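Side-chain contacts in tail component (Lactobacillus phage J-1, PDB 5LY8), which probably binds host cell-wall saccharides through its second carbohydrate-binding module, the part present here, as a component of the distal tail of the phage: residues 18-21 against 25-28; 52-57 against 224-229. All coordinates share one frame; numbering follows the deposited sequence.

Interaction 1: residues 18-21 against 25-28. With MG (magnesium ion), chain C.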
ATOM      1  N   TYR A  18       0.961  13.130   8.209  1.00 13.53           N
ATOM      2  CA  TYR A  18       2.048  12.485   8.936  1.00 14.10           C
ATOM      3  C   TYR A  18       3.136  12.264   7.928  1.00 14.13           C
ATOM      4  O   TYR A  18       2.881  12.272   6.722  1.00 13.93           O
ATOM      5  CB  TYR A  18       1.617  11.126   9.573  1.00 14.88           C
ATOM      6  CG  TYR A  18       1.529  10.000   8.562  1.00 12.82           C
ATOM      7  CD1 TYR A  18       0.364   9.785   7.831  1.00 13.23           C
ATOM      8  CD2 TYR A  18       2.636   9.206   8.275  1.00 13.21           C
ATOM      9  CE1 TYR A  18       0.305   8.813   6.835  1.00 13.07           C
ATOM     10  CE2 TYR A  18       2.584   8.233   7.281  1.00 12.40           C
ATOM     11  CZ  TYR A  18       1.432   8.067   6.544  1.00 12.14           C
ATOM     12  OH  TYR A  18       1.378   7.136   5.540  1.00 13.47           O
ATOM     13  N   HIS A  19       4.339  12.011   8.436  1.00 13.98           N
ATOM     14  CA  HIS A  19       5.471  11.665   7.611  1.00 13.14           C
ATOM     15  C   HIS A  19       6.370  10.749   8.411  1.00 15.25           C
ATOM     16  O   HIS A  19       6.812  11.104   9.516  1.00 15.30           O
ATOM     17  CB  HIS A  19       6.232  12.923   7.141  1.00 14.43           C
ATOM     18  CG  HIS A  19       7.496  12.603   6.408  1.00 14.97           C
ATOM     19  ND1 HIS A  19       8.622  13.380   6.553  1.00 16.84           N
ATOM     20  CD2 HIS A  19       7.789  11.566   5.586  1.00 14.37           C
ATOM     21  CE1 HIS A  19       9.553  12.822   5.802  1.00 15.54           C
ATOM     22  NE2 HIS A  19       9.102  11.728   5.199  1.00 14.02           N
ATOM     23  N   LEU A  20       6.601   9.547   7.890  1.00 12.75           N
ATOM     24  CA  LEU A  20       7.566   8.613   8.470  1.00 12.59           C
ATOM     25  C   LEU A  20       8.799   8.583   7.589  1.00 12.11           C
ATOM     26  O   LEU A  20       8.691   8.249   6.414  1.00 13.03           O
ATOM     27  CB  LEU A  20       7.015   7.178   8.597  1.00 12.70           C
ATOM     28  CG  LEU A  20       5.718   7.057   9.412  1.00 15.37           C
ATOM     29  CD1 LEU A  20       5.211   5.630   9.420  1.00 15.76           C
ATOM     30  CD2 LEU A  20       5.888   7.550  10.855  1.00 17.77           C
ATOM     31  N   ASP A  21       9.950   8.955   8.130  1.00 12.82           N
ATOM     32  CA  ASP A  21      11.217   8.821   7.404  1.00 12.90           C
ATOM     33  C   ASP A  21      12.035   7.634   7.904  1.00 13.96           C
ATOM     34  O   ASP A  21      13.071   7.316   7.318  1.00 13.36           O
ATOM     35  CB  ASP A  21      12.058  10.101   7.455  1.00 14.77           C
ATOM     36  CG  ASP A  21      12.419  10.614   8.824  1.00 17.35           C
ATOM     37  OD1 ASP A  21      12.461   9.801   9.791  1.00 15.69           O
ATOM     38  OD2 ASP A  21      12.619  11.847   8.950  1.00 21.02           O
ATOM     39  N   THR A  25      12.317   5.156  15.361  1.00 23.23           N
ATOM     40  CA  THR A  25      11.105   4.371  15.494  1.00 22.25           C
ATOM     41  C   THR A  25       9.864   5.256  15.294  1.00 21.19           C
ATOM     42  O   THR A  25       9.745   6.301  15.882  1.00 19.07           O
ATOM     43  CB  THR A  25      11.006   3.685  16.881  1.00 31.53           C
ATOM     44  OG1 THR A  25      12.088   2.776  17.051  1.00 33.22           O
ATOM     45  CG2 THR A  25       9.769   2.901  17.019  1.00 28.66           C
ATOM     46  N   PRO A  26       9.014   4.843  14.357  1.00 16.38           N
ATOM     47  CA  PRO A  26       7.804   5.629  14.097  1.00 15.89           C
ATOM     48  C   PRO A  26       6.945   5.841  15.343  1.00 18.23           C
ATOM     49  O   PRO A  26       6.832   4.949  16.188  1.00 18.21           O
ATOM     50  CB  PRO A  26       7.044   4.756  13.115  1.00 16.32           C
ATOM     51  CG  PRO A  26       8.107   4.009  12.392  1.00 18.42           C
ATOM     52  CD  PRO A  26       9.106   3.683  13.460  1.00 16.53           C
ATOM     53  N   THR A  27       6.341   7.018  15.428  1.00 16.68           N
ATOM     54  CA  THR A  27       5.388   7.360  16.476  1.00 16.98           C
ATOM     55  C   THR A  27       4.057   7.671  15.792  1.00 16.42           C
ATOM     56  O   THR A  27       3.999   7.875  14.587  1.00 17.46           O
ATOM     57  CB  THR A  27       5.876   8.560  17.316  1.00 24.05           C
ATOM     58  OG1 THR A  27       5.959   9.707  16.472  1.00 22.83           O
ATOM     59  CG2 THR A  27       7.213   8.302  18.003  1.00 24.35           C
ATOM     60  N   GLY A  28       2.988   7.678  16.584  1.00 16.47           N
ATOM     61  CA  GLY A  28       1.642   7.968  16.109  1.00 16.61           C
ATOM     62  C   GLY A  28       1.123   6.900  15.180  1.00 18.26           C
ATOM     63  O   GLY A  28       0.335   7.195  14.268  1.00 18.97           O
TER
HETATM   64 MG    MG C 302      13.816   7.214   5.084  1.00 14.16          MG
HETATM   65  O   HOH W   1      15.536   8.750   6.021  1.00 20.69           O
HETATM   66  O   HOH W   2      15.528   7.321   3.350  1.00 19.12           O
HETATM   67  O   HOH W   3      12.925   9.231   4.064  1.00 14.02           O
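Leu-20 turns its CG beside the backbone N and anti to the carbonyl carbon (chi1 -57°), and a chi2 of 177° puts CD1 anti to CA and leaves CD2, the other branch, turned toward Pro-26. The two residues join the end of strand 11-20, an edge strand of one sheet of a concanavalin-type beta sandwich, to the loop that leads on to strand 30-31. A single methyl does the touching: Leu-20 CD2 lies 3.8 Å from Pro-26 CB, the branched end meeting the pyrrolidine ring with the two side chains at about a right angle. The same methyl, Leu-20 CD2, stands 4.2 Å from Thr-27 O, a loose packing approach to the backbone. Met-78 touches both Leu-20 and Pro-26, and Tyr-56 also packs on Pro-26, so the small apolar contact is part of a cluster that joins the edge strand to strand 73-81 and to the 54-63 hairpin.

One residue on, the chain leaves the strand and its backbone turns to metal binding. The carbonyls of Gly-59 and Gln-227 share the magnesium ion with Asp-21, whose carboxylate OD1 accepts a hydrogen bond from Asn-23 N. Three waters complete the six ligands, and Asp-21 O itself lies 2.4 Å from the magnesium.

Interaction 2: residues 52-57 against 224-229. With MG (magnesium ion), chain C.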
ATOM      1  N   GLY A  52       4.664  -9.780  13.670  1.00 13.59           N
ATOM      2  CA  GLY A  52       6.094  -9.599  13.541  1.00 13.78           C
ATOM      3  C   GLY A  52       6.533  -8.151  13.519  1.00 14.51           C
ATOM      4  O   GLY A  52       5.725  -7.232  13.438  1.00 14.99           O
ATOM      5  N   PRO A  53       7.851  -7.940  13.590  1.00 14.54           N
ATOM      6  CA  PRO A  53       8.386  -6.583  13.695  1.00 14.79           C
ATOM      7  C   PRO A  53       8.882  -5.999  12.376  1.00 14.74           C
ATOM      8  O   PRO A  53       9.051  -6.693  11.374  1.00 13.16           O
ATOM      9  CB  PRO A  53       9.590  -6.797  14.629  1.00 16.53           C
ATOM     10  CG  PRO A  53      10.109  -8.109  14.211  1.00 17.85           C
ATOM     11  CD  PRO A  53       8.906  -8.954  13.801  1.00 15.72           C
ATOM     12  N   PHE A  54       9.205  -4.713  12.429  1.00 14.34           N
ATOM     13  CA  PHE A  54      10.008  -4.024  11.436  1.00 13.41           C
ATOM     14  C   PHE A  54      11.329  -3.724  12.110  1.00 15.64           C
ATOM     15  O   PHE A  54      11.325  -3.259  13.256  1.00 16.79           O
ATOM     16  CB  PHE A  54       9.411  -2.671  11.052  1.00 14.00           C
ATOM     17  CG  PHE A  54       8.115  -2.745  10.291  1.00 13.42           C
ATOM     18  CD1 PHE A  54       8.110  -2.782   8.901  1.00 14.34           C
ATOM     19  CD2 PHE A  54       6.897  -2.738  10.962  1.00 13.68           C
ATOM     20  CE1 PHE A  54       6.902  -2.860   8.198  1.00 13.80           C
ATOM     21  CE2 PHE A  54       5.696  -2.806  10.268  1.00 13.65           C
ATOM     22  CZ  PHE A  54       5.702  -2.852   8.889  1.00 12.90           C
ATOM     23  N   GLY A  55      12.420  -3.918  11.396  1.00 13.81           N
ATOM     24  CA  GLY A  55      13.718  -3.454  11.883  1.00 14.72           C
ATOM     25  C   GLY A  55      14.055  -2.142  11.190  1.00 15.39           C
ATOM     26  O   GLY A  55      13.740  -1.985  10.007  1.00 16.25           O
ATOM     27  N   TYR A  56      14.650  -1.163  11.896  1.00 15.44           N
ATOM     28  CA  TYR A  56      14.978   0.116  11.274  1.00 15.56           C
ATOM     29  C   TYR A  56      16.474   0.308  11.160  1.00 17.41           C
ATOM     30  O   TYR A  56      17.181   0.156  12.156  1.00 18.17           O
ATOM     31  CB  TYR A  56      14.347   1.286  12.027  1.00 16.80           C
ATOM     32  CG  TYR A  56      12.872   1.094  12.248  1.00 15.08           C
ATOM     33  CD1 TYR A  56      11.969   1.256  11.207  1.00 14.81           C
ATOM     34  CD2 TYR A  56      12.378   0.701  13.491  1.00 15.46           C
ATOM     35  CE1 TYR A  56      10.617   0.998  11.385  1.00 13.89           C
ATOM     36  CE2 TYR A  56      11.032   0.413  13.673  1.00 15.46           C
ATOM     37  CZ  TYR A  56      10.152   0.571  12.618  1.00 14.56           C
ATOM     38  OH  TYR A  56       8.810   0.344  12.791  1.00 15.47           O
ATOM     39  N   ALA A  57      16.972   0.621   9.956  1.00 14.85           N
ATOM     40  CA  ALA A  57      18.386   0.947   9.760  1.00 13.41           C
ATOM     41  C   ALA A  57      18.505   1.919   8.611  1.00 12.72           C
ATOM     42  O   ALA A  57      17.863   1.732   7.586  1.00 12.56           O
ATOM     43  CB  ALA A  57      19.159  -0.318   9.440  1.00 14.50           C
ATOM     44  N   ILE A 224      12.437  -6.697   0.259  1.00 12.13           N
ATOM     45  CA  ILE A 224      11.548  -5.560   0.372  1.00 11.73           C
ATOM     46  C   ILE A 224      11.959  -4.652   1.501  1.00 11.93           C
ATOM     47  O   ILE A 224      12.244  -5.119   2.598  1.00 12.07           O
ATOM     48  CB  ILE A 224      10.074  -6.066   0.553  1.00 13.79           C
ATOM     49  CG1 ILE A 224       9.054  -4.927   0.685  1.00 14.55           C
ATOM     50  CG2 ILE A 224       9.921  -7.054   1.715  1.00 15.82           C
ATOM     51  CD1 ILE A 224       8.965  -4.021  -0.504  1.00 13.72           C
ATOM     52  N   ASN A 225      11.986  -3.342   1.225  1.00 10.65           N
ATOM     53  CA  ASN A 225      12.194  -2.390   2.289  1.00 10.63           C
ATOM     54  C   ASN A 225      11.366  -1.141   2.015  1.00 11.14           C
ATOM     55  O   ASN A 225      10.940  -0.919   0.873  1.00 11.18           O
ATOM     56  CB  ASN A 225      13.671  -2.142   2.581  1.00 11.47           C
ATOM     57  CG  ASN A 225      14.438  -1.410   1.538  1.00 11.64           C
ATOM     58  OD1 ASN A 225      14.068  -0.294   1.155  1.00 12.21           O
ATOM     59  ND2 ASN A 225      15.505  -2.036   1.044  1.00 12.26           N
ATOM     60  N   TRP A 226      11.077  -0.364   3.062  1.00 10.75           N
ATOM     61  CA  TRP A 226      10.126   0.746   3.009  1.00 10.38           C
ATOM     62  C   TRP A 226      10.869   1.951   3.544  1.00 10.97           C
ATOM     63  O   TRP A 226      11.320   1.957   4.693  1.00 11.34           O
ATOM     64  CB  TRP A 226       8.956   0.340   3.892  1.00 10.29           C
ATOM     65  CG  TRP A 226       7.816   1.302   4.027  1.00  9.39           C
ATOM     66  CD1 TRP A 226       7.386   2.239   3.124  1.00 10.09           C
ATOM     67  CD2 TRP A 226       6.880   1.321   5.110  1.00  9.37           C
ATOM     68  NE1 TRP A 226       6.233   2.844   3.592  1.00 10.37           N
ATOM     69  CE2 TRP A 226       5.914   2.302   4.813  1.00 10.25           C
ATOM     70  CE3 TRP A 226       6.786   0.624   6.328  1.00 10.84           C
ATOM     71  CZ2 TRP A 226       4.872   2.608   5.696  1.00  9.76           C
ATOM     72  CZ3 TRP A 226       5.744   0.906   7.188  1.00 10.79           C
ATOM     73  CH2 TRP A 226       4.803   1.890   6.875  1.00 10.86           C
ATOM     74  N   GLN A 227      11.089   2.951   2.675  1.00 10.26           N
ATOM     75  CA  GLN A 227      12.011   4.046   2.983  1.00 10.82           C
ATOM     76  C   GLN A 227      11.355   5.347   3.398  1.00 11.12           C
ATOM     77  O   GLN A 227      12.036   6.200   3.975  1.00 12.19           O
ATOM     78  CB  GLN A 227      12.977   4.302   1.803  1.00 12.68           C
ATOM     79  CG  GLN A 227      13.590   2.999   1.259  1.00 14.46           C
ATOM     80  CD  GLN A 227      14.902   3.118   0.521  1.00 16.05           C
ATOM     81  OE1 GLN A 227      15.432   4.233   0.279  1.00 14.97           O
ATOM     82  NE2 GLN A 227      15.466   1.944   0.190  1.00 13.71           N
ATOM     83  N   ASP A 228      10.057   5.520   3.132  1.00 11.13           N
ATOM     84  CA  ASP A 228       9.391   6.777   3.438  1.00 10.31           C
ATOM     85  C   ASP A 228       7.907   6.552   3.302  1.00 12.05           C
ATOM     86  O   ASP A 228       7.462   5.747   2.468  1.00 11.46           O
ATOM     87  CB  ASP A 228       9.848   7.874   2.439  1.00 11.92           C
ATOM     88  CG  ASP A 228       9.550   9.286   2.901  1.00 12.58           C
ATOM     89  OD1 ASP A 228      10.281   9.786   3.779  1.00 12.78           O
ATOM     90  OD2 ASP A 228       8.519   9.853   2.458  1.00 13.87           O
ATOM     91  N   SER A 229       7.122   7.280   4.102  1.00 10.92           N
ATOM     92  CA  SER A 229       5.670   7.218   4.009  1.00 10.42           C
ATOM     93  C   SER A 229       5.077   8.569   4.360  1.00 11.57           C
ATOM     94  O   SER A 229       5.479   9.166   5.363  1.00 12.69           O
ATOM     95  CB  SER A 229       5.126   6.190   5.004  1.00 11.75           C
ATOM     96  OG  SER A 229       3.732   5.956   4.842  1.00 11.78           O
TER
HETATM   97 MG    MG C 302      13.816   7.214   5.084  1.00 14.16          MG
HETATM   98  O   HOH W   3      12.925   9.231   4.064  1.00 14.02           O
HETATM   99  O   HOH W   1      15.536   8.750   6.021  1.00 20.69           O
HETATM  100  O   HOH W   2      15.528   7.321   3.350  1.00 19.12           O
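Aromatic packing carries the contact between Phe-54 and Trp-226, two buried residues through which strand 54-57, of the 54-63 hairpin, packs on strand 223-238 in the core of the beta sandwich. Phe-54 CE1 approaches the benzo part of the indole, 4.0 Å from Trp-226 CE3, while Phe-54 CZ lies 4.1 Å from Trp-226 CZ3. The phenyl and six-membered indole rings have centroids 5.8 Å apart and planes inclined at 49°, a tilted meeting that is neither a stack nor a T-shaped pair. Different first torsions bring them together: Phe-54 CG is anti to its carbonyl carbon (chi1 -68°), whereas in Trp-226 it is the backbone N that CG opposes. Phe-22, Phe-114 and Phe-213 also meet the indole, and Met-78 touches both side chains of the pair.

Polar bonds hold the strand 223-238 side. Trp-226 NE1 is hydrogen-bonded to Asn-98 OD1, which satisfies the one polar atom of the buried indole, and backbone bonding of Trp-226 with Ala-61 ties the strand to the same hairpin. Farther along, Gln-227 NE2 donates to Asn-225 OD1 at 2.8 Å; the acceptor lies almost in the glutamine amide plane, and the donor is tilted moderately from the asparagine carbonyl plane.

Metal coordination occupies the backbone next to the tryptophan, where Gln-227 O binds magnesium at 2.3 Å. In the second shell, the oxygen of water 3 donates to Asp-228 OD1 (2.7 Å), an atom that His-19 NE2 also reaches; the negative charge of this carboxylate would probably favour the cation.

Between Phe-54 and Trp-226 the chemistry is wholly apolar. Their cohesion probably rests mainly on dispersion and the exclusion of water, while the indole N-H is taken up by Asn-98 and the carbonyl of Gln-227 by the magnesium.

From the N terminus, strand 11-20 runs into interaction 1, which closes a short local loop between 18-21 and 25-28. Interaction 2 opens later, at 52-57, and spans most of the domain before closing at 224-229; the two contacts lie in series, neither nested nor crossed. They are nevertheless neighbours in space, because strands 11-20 and 223-238 pair in one sheet. His-19 NE2 bonds to Asp-228 OD1 and Tyr-18 OH to Ser-229 OG, while the loop 25-28 reaches the hairpin strand 54-57. A shared magnesium ion, which Gly-59 also binds, ties the end of the first strand to the last strand and to the 54-63 hairpin.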